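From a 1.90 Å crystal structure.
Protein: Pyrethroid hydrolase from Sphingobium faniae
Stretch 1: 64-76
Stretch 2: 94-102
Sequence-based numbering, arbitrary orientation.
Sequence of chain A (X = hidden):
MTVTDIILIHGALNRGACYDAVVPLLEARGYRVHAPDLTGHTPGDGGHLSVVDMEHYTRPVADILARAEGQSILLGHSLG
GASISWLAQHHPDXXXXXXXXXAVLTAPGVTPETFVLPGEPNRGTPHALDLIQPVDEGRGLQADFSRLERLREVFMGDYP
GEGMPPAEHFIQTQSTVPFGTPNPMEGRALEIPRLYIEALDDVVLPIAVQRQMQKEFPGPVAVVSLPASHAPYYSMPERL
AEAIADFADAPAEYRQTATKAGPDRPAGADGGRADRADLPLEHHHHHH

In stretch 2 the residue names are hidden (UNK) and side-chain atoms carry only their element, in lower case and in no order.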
ATOM      1  N   ILE A  64      10.136 -13.240  -0.442  1.00 36.45           N
ATOM      2  CA  ILE A  64       8.971 -14.122  -0.469  1.00 36.12           C
ATOM      3  C   ILE A  64       8.713 -14.588  -1.894  1.00 34.61           C
ATOM      4  O   ILE A  64       8.556 -15.785  -2.157  1.00 34.71           O
ATOM      5  CB  ILE A  64       7.722 -13.420   0.100  1.00 35.88           C
ATOM      6  CG1 ILE A  64       7.814 -13.218   1.612  1.00 27.11           C
ATOM      7  CG2 ILE A  64       6.444 -14.282  -0.198  1.00 29.52           C
ATOM      8  CD1 ILE A  64       6.667 -12.408   2.158  1.00 26.28           C
ATOM      9  N   LEU A  65       8.732 -13.643  -2.839  1.00 34.80           N
ATOM     10  CA  LEU A  65       8.512 -13.963  -4.245  1.00 32.24           C
ATOM     11  C   LEU A  65       9.537 -14.969  -4.752  1.00 36.66           C
ATOM     12  O   LEU A  65       9.253 -15.740  -5.677  1.00 39.53           O
ATOM     13  CB  LEU A  65       8.566 -12.691  -5.101  1.00 33.06           C
ATOM     14  CG  LEU A  65       7.492 -11.605  -4.994  1.00 30.51           C
ATOM     15  CD1 LEU A  65       7.907 -10.272  -5.686  1.00 21.96           C
ATOM     16  CD2 LEU A  65       6.229 -12.124  -5.583  1.00 27.50           C
ATOM     17  N   ALA A  66      10.737 -14.953  -4.176  1.00 39.74           N
ATOM     18  CA  ALA A  66      11.788 -15.870  -4.587  1.00 38.76           C
ATOM     19  C   ALA A  66      11.381 -17.320  -4.365  1.00 40.08           C
ATOM     20  O   ALA A  66      11.631 -18.179  -5.219  1.00 40.77           O
ATOM     21  CB  ALA A  66      13.068 -15.553  -3.812  1.00 34.43           C
ATOM     22  N   ARG A  67      10.760 -17.616  -3.226  1.00 38.66           N
ATOM     23  CA  ARG A  67      10.455 -18.992  -2.855  1.00 44.46           C
ATOM     24  C   ARG A  67       9.005 -19.367  -3.116  1.00 41.22           C
ATOM     25  O   ARG A  67       8.568 -20.441  -2.694  1.00 40.46           O
ATOM     26  CB  ARG A  67      10.808 -19.232  -1.388  1.00 41.05           C
ATOM     27  CG  ARG A  67      10.579 -18.012  -0.516  1.00 45.21           C
ATOM     28  CD  ARG A  67      10.724 -18.352   0.979  1.00 43.91           C
ATOM     29  NE  ARG A  67       9.447 -18.534   1.655  1.00 49.60           N
ATOM     30  CZ  ARG A  67       9.268 -19.379   2.673  1.00 57.87           C
ATOM     31  NH1 ARG A  67       8.088 -19.496   3.250  1.00 59.96           N
ATOM     32  NH2 ARG A  67      10.258 -20.143   3.107  1.00 67.00           N
ATOM     33  N   ALA A  68       8.249 -18.518  -3.801  1.00 41.55           N
ATOM     34  CA  ALA A  68       6.884 -18.885  -4.147  1.00 40.46           C
ATOM     35  C   ALA A  68       6.882 -19.992  -5.195  1.00 39.72           C
ATOM     36  O   ALA A  68       7.690 -19.987  -6.129  1.00 36.72           O
ATOM     37  CB  ALA A  68       6.115 -17.677  -4.656  1.00 32.66           C
ATOM     38  N   GLU A  69       5.956 -20.943  -5.033  1.00 38.37           N
ATOM     39  CA  GLU A  69       5.827 -22.038  -5.992  1.00 39.98           C
ATOM     40  C   GLU A  69       5.399 -21.518  -7.362  1.00 36.56           C
ATOM     41  O   GLU A  69       6.031 -21.826  -8.382  1.00 31.66           O
ATOM     42  CB  GLU A  69       4.828 -23.079  -5.463  1.00 40.79           C
ATOM     43  CG  GLU A  69       4.750 -24.350  -6.295  1.00 47.40           C
ATOM     44  CD  GLU A  69       3.736 -25.369  -5.762  1.00 55.60           C
ATOM     45  OE1 GLU A  69       3.618 -25.546  -4.524  1.00 53.70           O
ATOM     46  OE2 GLU A  69       3.056 -25.998  -6.600  1.00 51.48           O
ATOM     47  N   GLY A  70       4.345 -20.701  -7.395  1.00 38.85           N
ATOM     48  CA  GLY A  70       3.811 -20.146  -8.629  1.00 35.31           C
ATOM     49  C   GLY A  70       3.866 -18.627  -8.699  1.00 36.40           C
ATOM     50  O   GLY A  70       4.868 -18.021  -8.315  1.00 32.85           O
ATOM     51  N   GLN A  71       2.814 -18.007  -9.230  1.00 38.60           N
ATOM     52  CA  GLN A  71       2.712 -16.559  -9.367  1.00 32.40           C
ATOM     53  C   GLN A  71       2.118 -15.941  -8.108  1.00 28.06           C
ATOM     54  O   GLN A  71       1.410 -16.602  -7.354  1.00 27.50           O
ATOM     55  CB  GLN A  71       1.827 -16.192 -10.553  1.00 32.90           C
ATOM     56  CG  GLN A  71       2.317 -16.789 -11.825  1.00 36.83           C
ATOM     57  CD  GLN A  71       3.432 -15.987 -12.407  1.00 34.14           C
ATOM     58  OE1 GLN A  71       3.215 -14.968 -13.067  1.00 36.28           O
ATOM     59  NE2 GLN A  71       4.658 -16.415 -12.123  1.00 31.96           N
ATOM     60  N   SER A  72       2.369 -14.637  -7.919  1.00 31.52           N
ATOM     61  CA  SER A  72       1.914 -13.904  -6.743  1.00 26.34           C
ATOM     62  C   SER A  72       1.048 -12.696  -7.084  1.00 24.13           C
ATOM     63  O   SER A  72       1.280 -11.987  -8.067  1.00 24.64           O
ATOM     64  CB  SER A  72       3.090 -13.398  -5.918  1.00 26.47           C
ATOM     65  OG  SER A  72       3.836 -14.471  -5.370  1.00 30.22           O
ATOM     66  N   ILE A  73       0.140 -12.378  -6.170  1.00 26.76           N
ATOM     67  CA  ILE A  73      -0.594 -11.122  -6.201  1.00 25.50           C
ATOM     68  C   ILE A  73       0.066 -10.188  -5.191  1.00 24.75           C
ATOM     69  O   ILE A  73       0.305 -10.567  -4.036  1.00 19.23           O
ATOM     70  CB  ILE A  73      -2.084 -11.332  -5.868  1.00 21.67           C
ATOM     71  CG1 ILE A  73      -2.721 -12.373  -6.798  1.00 24.82           C
ATOM     72  CG2 ILE A  73      -2.829 -10.018  -5.985  1.00 24.49           C
ATOM     73  CD1 ILE A  73      -2.969 -11.909  -8.244  1.00 20.95           C
ATOM     74  N   LEU A  74       0.369  -8.969  -5.625  1.00 20.61           N
ATOM     75  CA  LEU A  74       0.944  -7.946  -4.764  1.00 16.98           C
ATOM     76  C   LEU A  74      -0.120  -6.911  -4.488  1.00 20.77           C
ATOM     77  O   LEU A  74      -0.740  -6.387  -5.431  1.00 18.07           O
ATOM     78  CB  LEU A  74       2.157  -7.280  -5.417  1.00 17.73           C
ATOM     79  CG  LEU A  74       3.356  -8.152  -5.756  1.00 22.69           C
ATOM     80  CD1 LEU A  74       4.554  -7.246  -6.066  1.00 23.82           C
ATOM     81  CD2 LEU A  74       3.599  -9.116  -4.588  1.00 17.34           C
ATOM     82  N   LEU A  75      -0.345  -6.632  -3.208  1.00 16.74           N
ATOM     83  CA  LEU A  75      -1.264  -5.594  -2.777  1.00 18.87           C
ATOM     84  C   LEU A  75      -0.489  -4.555  -1.979  1.00 17.10           C
ATOM     85  O   LEU A  75       0.295  -4.900  -1.077  1.00 16.82           O
ATOM     86  CB  LEU A  75      -2.414  -6.147  -1.926  1.00 15.03           C
ATOM     87  CG  LEU A  75      -3.496  -5.153  -1.487  1.00 15.25           C
ATOM     88  CD1 LEU A  75      -4.850  -5.876  -1.374  1.00 20.07           C
ATOM     89  CD2 LEU A  75      -3.180  -4.460  -0.129  1.00 15.99           C
ATOM     90  N   GLY A  76      -0.699  -3.310  -2.323  1.00 15.85           N
ATOM     91  CA  GLY A  76      -0.148  -2.197  -1.570  1.00 18.03           C
ATOM     92  C   GLY A  76      -1.275  -1.368  -0.992  1.00 16.82           C
ATOM     93  O   GLY A  76      -2.281  -1.139  -1.656  1.00 18.18           O
ATOM     94  N   UNK A  94       7.406 -12.904 -11.693  1.00 30.99           N
ATOM     95  CA  UNK A  94       6.818 -13.508 -10.509  1.00 29.12           C
ATOM     96  C   UNK A  94       5.457 -12.930 -10.140  1.00 30.90           C
ATOM     97  O   UNK A  94       4.714 -13.568  -9.385  1.00 29.94           O
ATOM     98  c   UNK A  94       7.783 -13.380  -9.325  1.00 26.50           C
ATOM     99  c   UNK A  94       9.119 -15.464  -8.892  1.00 37.18           C
ATOM    100  c   UNK A  94      10.470 -16.128  -8.947  1.00 37.29           C
ATOM    101  c   UNK A  94       9.122 -14.092  -9.544  1.00 35.60           C
ATOM    102  n   UNK A  94      10.453 -17.429  -8.188  1.00 44.73           N
ATOM    103  N   UNK A  95       5.115 -11.750 -10.648  1.00 30.51           N
ATOM    104  CA  UNK A  95       3.887 -11.059 -10.287  1.00 24.97           C
ATOM    105  C   UNK A  95       2.880 -11.257 -11.414  1.00 27.81           C
ATOM    106  O   UNK A  95       3.147 -10.908 -12.568  1.00 31.41           O
ATOM    107  c   UNK A  95       4.131  -9.563 -10.028  1.00 28.45           C
ATOM    108  c   UNK A  95       2.827  -8.883  -9.626  1.00 20.88           C
ATOM    109  c   UNK A  95       5.227  -9.364  -8.923  1.00 24.13           C
ATOM    110  N   UNK A  96       1.742 -11.843 -11.071  1.00 29.14           N
ATOM    111  CA  UNK A  96       0.597 -12.037 -11.954  1.00 28.48           C
ATOM    112  C   UNK A  96      -0.448 -10.930 -11.843  1.00 26.17           C
ATOM    113  O   UNK A  96      -1.352 -10.879 -12.685  1.00 28.37           O
ATOM    114  c   UNK A  96      -0.065 -13.386 -11.661  1.00 24.34           C
ATOM    115  N   UNK A  97      -0.396 -10.096 -10.807  1.00 20.98           N
ATOM    116  CA  UNK A  97      -1.407  -9.073 -10.621  1.00 24.26           C
ATOM    117  C   UNK A  97      -0.996  -8.023  -9.611  1.00 21.15           C
ATOM    118  O   UNK A  97      -0.245  -8.299  -8.669  1.00 28.32           O
ATOM    119  N   UNK A  98      -1.509  -6.811  -9.799  1.00 18.08           N
ATOM    120  CA  UNK A  98      -1.224  -5.688  -8.905  1.00 22.16           C
ATOM    121  C   UNK A  98      -2.521  -5.112  -8.357  1.00 19.45           C
ATOM    122  O   UNK A  98      -3.423  -4.758  -9.120  1.00 22.82           O
ATOM    123  c   UNK A  98       0.995  -4.953 -10.029  1.00 20.70           C
ATOM    124  c   UNK A  98       1.612  -3.851 -10.876  1.00 19.31           C
ATOM    125  c   UNK A  98       1.882  -5.241  -8.806  1.00 23.61           C
ATOM    126  c   UNK A  98      -0.436  -4.584  -9.627  1.00 18.52           C
ATOM    127  N   UNK A  99      -2.605  -4.986  -7.042  1.00 18.03           N
ATOM    128  CA  UNK A  99      -3.781  -4.431  -6.398  1.00 13.10           C
ATOM    129  C   UNK A  99      -3.378  -3.176  -5.638  1.00 18.82           C
ATOM    130  O   UNK A  99      -2.570  -3.254  -4.706  1.00 20.24           O
ATOM    131  c   UNK A  99      -4.415  -5.441  -5.438  1.00 18.90           C
ATOM    132  c   UNK A  99      -5.408  -7.719  -5.239  1.00 19.35           C
ATOM    133  c   UNK A  99      -5.640  -4.834  -4.783  1.00 18.30           C
ATOM    134  c   UNK A  99      -4.795  -6.734  -6.166  1.00 16.67           C
ATOM    135  N   UNK A 100      -3.988  -2.044  -5.979  1.00 20.15           N
ATOM    136  CA  UNK A 100      -3.731  -0.762  -5.320  1.00 19.02           C
ATOM    137  C   UNK A 100      -4.929  -0.415  -4.439  1.00 15.52           C
ATOM    138  O   UNK A 100      -5.975   0.012  -4.942  1.00 21.78           O
ATOM    139  c   UNK A 100       0.054  -0.304  -8.704  1.00 23.57           C
ATOM    140  c   UNK A 100      -1.119  -0.910  -9.062  1.00 15.52           C
ATOM    141  c   UNK A 100      -2.230  -0.711  -8.286  1.00 21.39           C
ATOM    142  c   UNK A 100      -3.451   0.340  -6.348  1.00 17.51           C
ATOM    143  o   UNK A 100       1.180  -0.482  -9.481  1.00 19.69           O
ATOM    144  c   UNK A 100      -2.214   0.126  -7.174  1.00 16.14           C
ATOM    145  c   UNK A 100      -1.030   0.736  -6.843  1.00 18.51           C
ATOM    146  c   UNK A 100       0.095   0.534  -7.596  1.00 20.19           C
ATOM    147  N   UNK A 101      -4.769  -0.556  -3.128  1.00 16.10           N
ATOM    148  CA  UNK A 101      -5.841  -0.355  -2.155  1.00 16.88           C
ATOM    149  C   UNK A 101      -5.721   1.046  -1.562  1.00 18.90           C
ATOM    150  O   UNK A 101      -4.957   1.268  -0.611  1.00 21.13           O
ATOM    151  c   UNK A 101      -8.250  -1.162  -0.337  1.00 14.68           C
ATOM    152  c   UNK A 101      -6.774  -1.287   0.101  1.00 17.49           C
ATOM    153  c   UNK A 101      -6.600  -2.432   1.084  1.00 20.11           C
ATOM    154  c   UNK A 101      -5.801  -1.441  -1.071  1.00 14.54           C
ATOM    155  N   UNK A 102      -6.569   1.956  -2.067  1.00 22.65           N
ATOM    156  CA  UNK A 102      -6.514   3.406  -1.865  1.00 16.86           C
ATOM    157  C   UNK A 102      -5.044   3.762  -1.711  1.00 18.31           C
ATOM    158  O   UNK A 102      -4.592   4.281  -0.679  1.00 21.09           O
ATOM    159  c   UNK A 102      -7.085   3.234   0.665  1.00 20.39           C
ATOM    160  c   UNK A 102      -7.455   3.845  -0.720  1.00 21.71           C
ATOM    161  o   UNK A 102      -7.510   5.277  -0.640  1.00 21.43           O
TER
HETATM  162  O   HOH W   1       5.681 -15.220  -7.448  1.00 30.10           O
HETATM  163  O   HOH W   2       4.012 -13.101 -14.554  1.00 33.50           O

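Position 94 carries four carbons in a row ending in a nitrogen, long enough to reach the backbone carbonyls of Leu65 and Ala66 in the helix of stretch 1. That nitrogen lies 3.3 Å from Leu65 O and 3.3 Å from Ala66 O, so this is lysine. Lys94 NZ makes weak hydrogen bonds to both carbonyls, while its backbone O accepts from Ser72 N at 3.0 Å. A water joins Lys94 O to Gly70 O and Ser72 OG, stitching the turn to the strand.

At 95 one carbon carries two more, a beta-branched, wholly apolar fork. One of its tips sits 3.6 Å from Leu74 CD1 and 4.3 Å from Leu65 CD1: valine. Val95 shares a sheet face with Ser72 and Leu74.

Position 96 has a single side-chain carbon, its CB 3.6 Å from Gln71 CB, which identifies alanine. Ala96 N donates to Ser72 O at 3.0 Å, and here the chain turns a corner.

Position 97 has no side-chain atoms and is glycine. An ideal CB on Gly97 would lie 2.9 Å from Ile73 CD1, a clash, so the bare backbone leaves room for that methyl. Gly97 O accepts from Leu74 N at 3.2 Å in a nearly straight bond, but Gly97 N is buried without a partner in the model, next to the bulge.

Position 98 shows four carbons forked at the second, one tip 4.0 Å from Leu74 CB: leucine. Leu98 packs beside Leu74 on their shared face.

At 99 four carbons fork at the first, with one arm two carbons long. The end of that arm is 3.5 Å from Ile73 CG2, and the short arm is 3.7 Å from Leu75 CD1: isoleucine. Ile99 N donates to Leu74 O at 2.8 Å, and Ile99 O accepts from Gly76 N at 3.0 Å.

Position 100 bears one carbon, then a six-carbon ring with an oxygen: tyrosine. Tyr100 pairs with Gly76 but barely touches it, and its hydroxyl bonds elsewhere in the structure.

Position 101 has four carbons forked at the second, its CB 4.1 Å from Leu75 CD2: leucine. Leu101 N donates to Gly76 O at 2.9 Å.

Position 102, one carbon carrying an oxygen and a carbon, is threonine; Thr102 points away.

The contact is a parallel strand pair with a one-residue bulge between Ser72 and Ile73. Alternate residues of stretch 1 supply both N and O to the ladder, while branched apolar side chains fill both faces. The lesson is parallel backbone pairing that resumes after the bulge at Ala96, with the bare Gly97 leaving room for Ile73 CD1.

Stretch 2, residues 94-102: KVAGLIYLT
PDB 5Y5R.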